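PDB 1LZL: heroin esterase from Rhodococcus sp., which probably hydrolyses acetyl esters such as those of heroin, as an acetyl esterase of the alpha/beta hydrolase fold. Local coordinates for residues A[137-140]-A[141-145]. Sequence-based numbering, arbitrary orientation.
Sequences LLYI and HAHAE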
loop_
_atom_site.group_PDB
_atom_site.type_symbol
_atom_site.label_atom_id
_atom_site.label_comp_id
_atom_site.label_asym_id
_atom_site.label_seq_id
_atom_site.Cartn_x
_atom_site.Cartn_y
_atom_site.Cartn_z
ATOM N N LEU A 137 0.882 4.608 13.419
ATOM C CA LEU A 137 2.335 4.780 13.491
ATOM C C LEU A 137 2.745 5.403 14.817
ATOM O O LEU A 137 3.681 4.905 15.459
ATOM C CB LEU A 137 2.794 5.632 12.291
ATOM C CG LEU A 137 4.311 5.902 12.263
ATOM C CD1 LEU A 137 5.105 4.599 12.100
ATOM C CD2 LEU A 137 4.720 6.895 11.171
ATOM N N LEU A 138 2.056 6.468 15.206
ATOM C CA LEU A 138 2.326 7.108 16.519
ATOM C C LEU A 138 2.202 6.104 17.651
ATOM O O LEU A 138 3.016 6.093 18.578
ATOM C CB LEU A 138 1.332 8.256 16.714
ATOM C CG LEU A 138 1.619 9.545 15.928
ATOM C CD1 LEU A 138 0.469 10.531 16.054
ATOM C CD2 LEU A 138 2.888 10.211 16.480
ATOM N N TYR A 139 1.138 5.305 17.576
ATOM C CA TYR A 139 0.905 4.314 18.632
ATOM C C TYR A 139 1.991 3.269 18.649
ATOM O O TYR A 139 2.515 2.967 19.741
ATOM C CB TYR A 139 -0.465 3.673 18.377
ATOM C CG TYR A 139 -0.680 2.468 19.281
ATOM C CD1 TYR A 139 -1.053 2.653 20.611
ATOM C CD2 TYR A 139 -0.517 1.170 18.788
ATOM C CE1 TYR A 139 -1.242 1.515 21.397
ATOM C CE2 TYR A 139 -0.692 0.039 19.556
ATOM C CZ TYR A 139 -1.070 0.259 20.875
ATOM O OH TYR A 139 -1.247 -0.835 21.699
ATOM N N ILE A 140 2.302 2.635 17.506
ATOM C CA ILE A 140 3.318 1.554 17.577
ATOM C C ILE A 140 4.665 2.088 18.038
ATOM O O ILE A 140 5.394 1.377 18.747
ATOM C CB ILE A 140 3.431 0.700 16.313
ATOM C CG1 ILE A 140 3.857 1.478 15.088
ATOM C CG2 ILE A 140 2.114 -0.058 16.102
ATOM C CD1 ILE A 140 3.956 0.558 13.872
ATOM N N HIS A 141 5.004 3.328 17.683
ATOM C CA HIS A 141 6.284 3.914 18.053
ATOM C C HIS A 141 6.281 4.182 19.552
ATOM O O HIS A 141 7.258 3.806 20.221
ATOM C CB HIS A 141 6.498 5.220 17.265
ATOM C CG HIS A 141 7.801 5.838 17.673
ATOM N ND1 HIS A 141 7.794 6.983 18.413
ATOM C CD2 HIS A 141 9.096 5.463 17.486
ATOM C CE1 HIS A 141 9.067 7.326 18.663
ATOM N NE2 HIS A 141 9.865 6.421 18.118
ATOM N N ALA A 142 5.211 4.767 20.052
ATOM C CA ALA A 142 5.142 5.140 21.486
ATOM C C ALA A 142 5.041 3.924 22.371
ATOM O O ALA A 142 5.498 3.952 23.506
ATOM C CB ALA A 142 3.942 6.040 21.751
ATOM N N HIS A 143 4.427 2.851 21.912
ATOM C CA HIS A 143 4.323 1.631 22.720
ATOM C C HIS A 143 5.332 0.577 22.292
ATOM O O HIS A 143 5.127 -0.603 22.556
ATOM C CB HIS A 143 2.880 1.100 22.632
ATOM C CG HIS A 143 1.891 2.045 23.264
ATOM N ND1 HIS A 143 1.387 1.861 24.533
ATOM C CD2 HIS A 143 1.320 3.191 22.830
ATOM C CE1 HIS A 143 0.539 2.838 24.853
ATOM N NE2 HIS A 143 0.488 3.661 23.821
ATOM N N ALA A 144 6.455 0.919 21.637
ATOM C CA ALA A 144 7.298 -0.109 21.012
ATOM C C ALA A 144 7.823 -1.108 22.030
ATOM O O ALA A 144 7.838 -2.297 21.810
ATOM C CB ALA A 144 8.469 0.483 20.204
ATOM N N GLU A 145 8.258 -0.612 23.187
ATOM C CA GLU A 145 8.857 -1.534 24.158
ATOM C C GLU A 145 7.852 -2.588 24.605
ATOM O O GLU A 145 8.144 -3.788 24.619
ATOM C CB GLU A 145 9.414 -0.724 25.338
ATOM C CG GLU A 145 10.616 -1.416 25.968
ATOM C CD GLU A 145 11.088 -0.820 27.266
ATOM O OE1 GLU A 145 11.330 0.407 27.327
ATOM O OE2 GLU A 145 11.252 -1.597 28.246
HETATM O O HOH W 1 4.901 8.177 18.896
#
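At the C-terminal end of helix 128-142 the Tyr139 ring meets that of His143, the first residue beyond it. The two planes are inclined at 32° with centroids 4.5 Å apart, an oblique pairing. CD2 of His143 comes within 3.3 Å of Tyr139 CD1. Tyr139 CE1 lies over one face of the imidazole, toward its rim. A chi1 of 170° sends the tyrosine ring on toward the C-terminal end of the helix and the histidine; the tyrosine side chain also touches Leu54 and Ala56 of strand 49-56. His143 N donates to Tyr139 O at 2.9 Å, the last of three successive i to i+4 bonds; His143 then leaves helical geometry, and the short helix 144-147 follows. The His143 ring is also held by a hydrogen bond between ND1 and OE1 of Glu146.

In this alpha/beta hydrolase, Leu137 and Ile140, both buried, face the central sheet and touch Leu83 of strand 79-85. Round the helix, a water donates to Leu138 O, 2.8 Å away, which also accepts from Ala142 N at 3.0 Å. The same water sits in the plane of the His141 imidazole, 3.2 Å from ND1, and so bridges side chain and backbone.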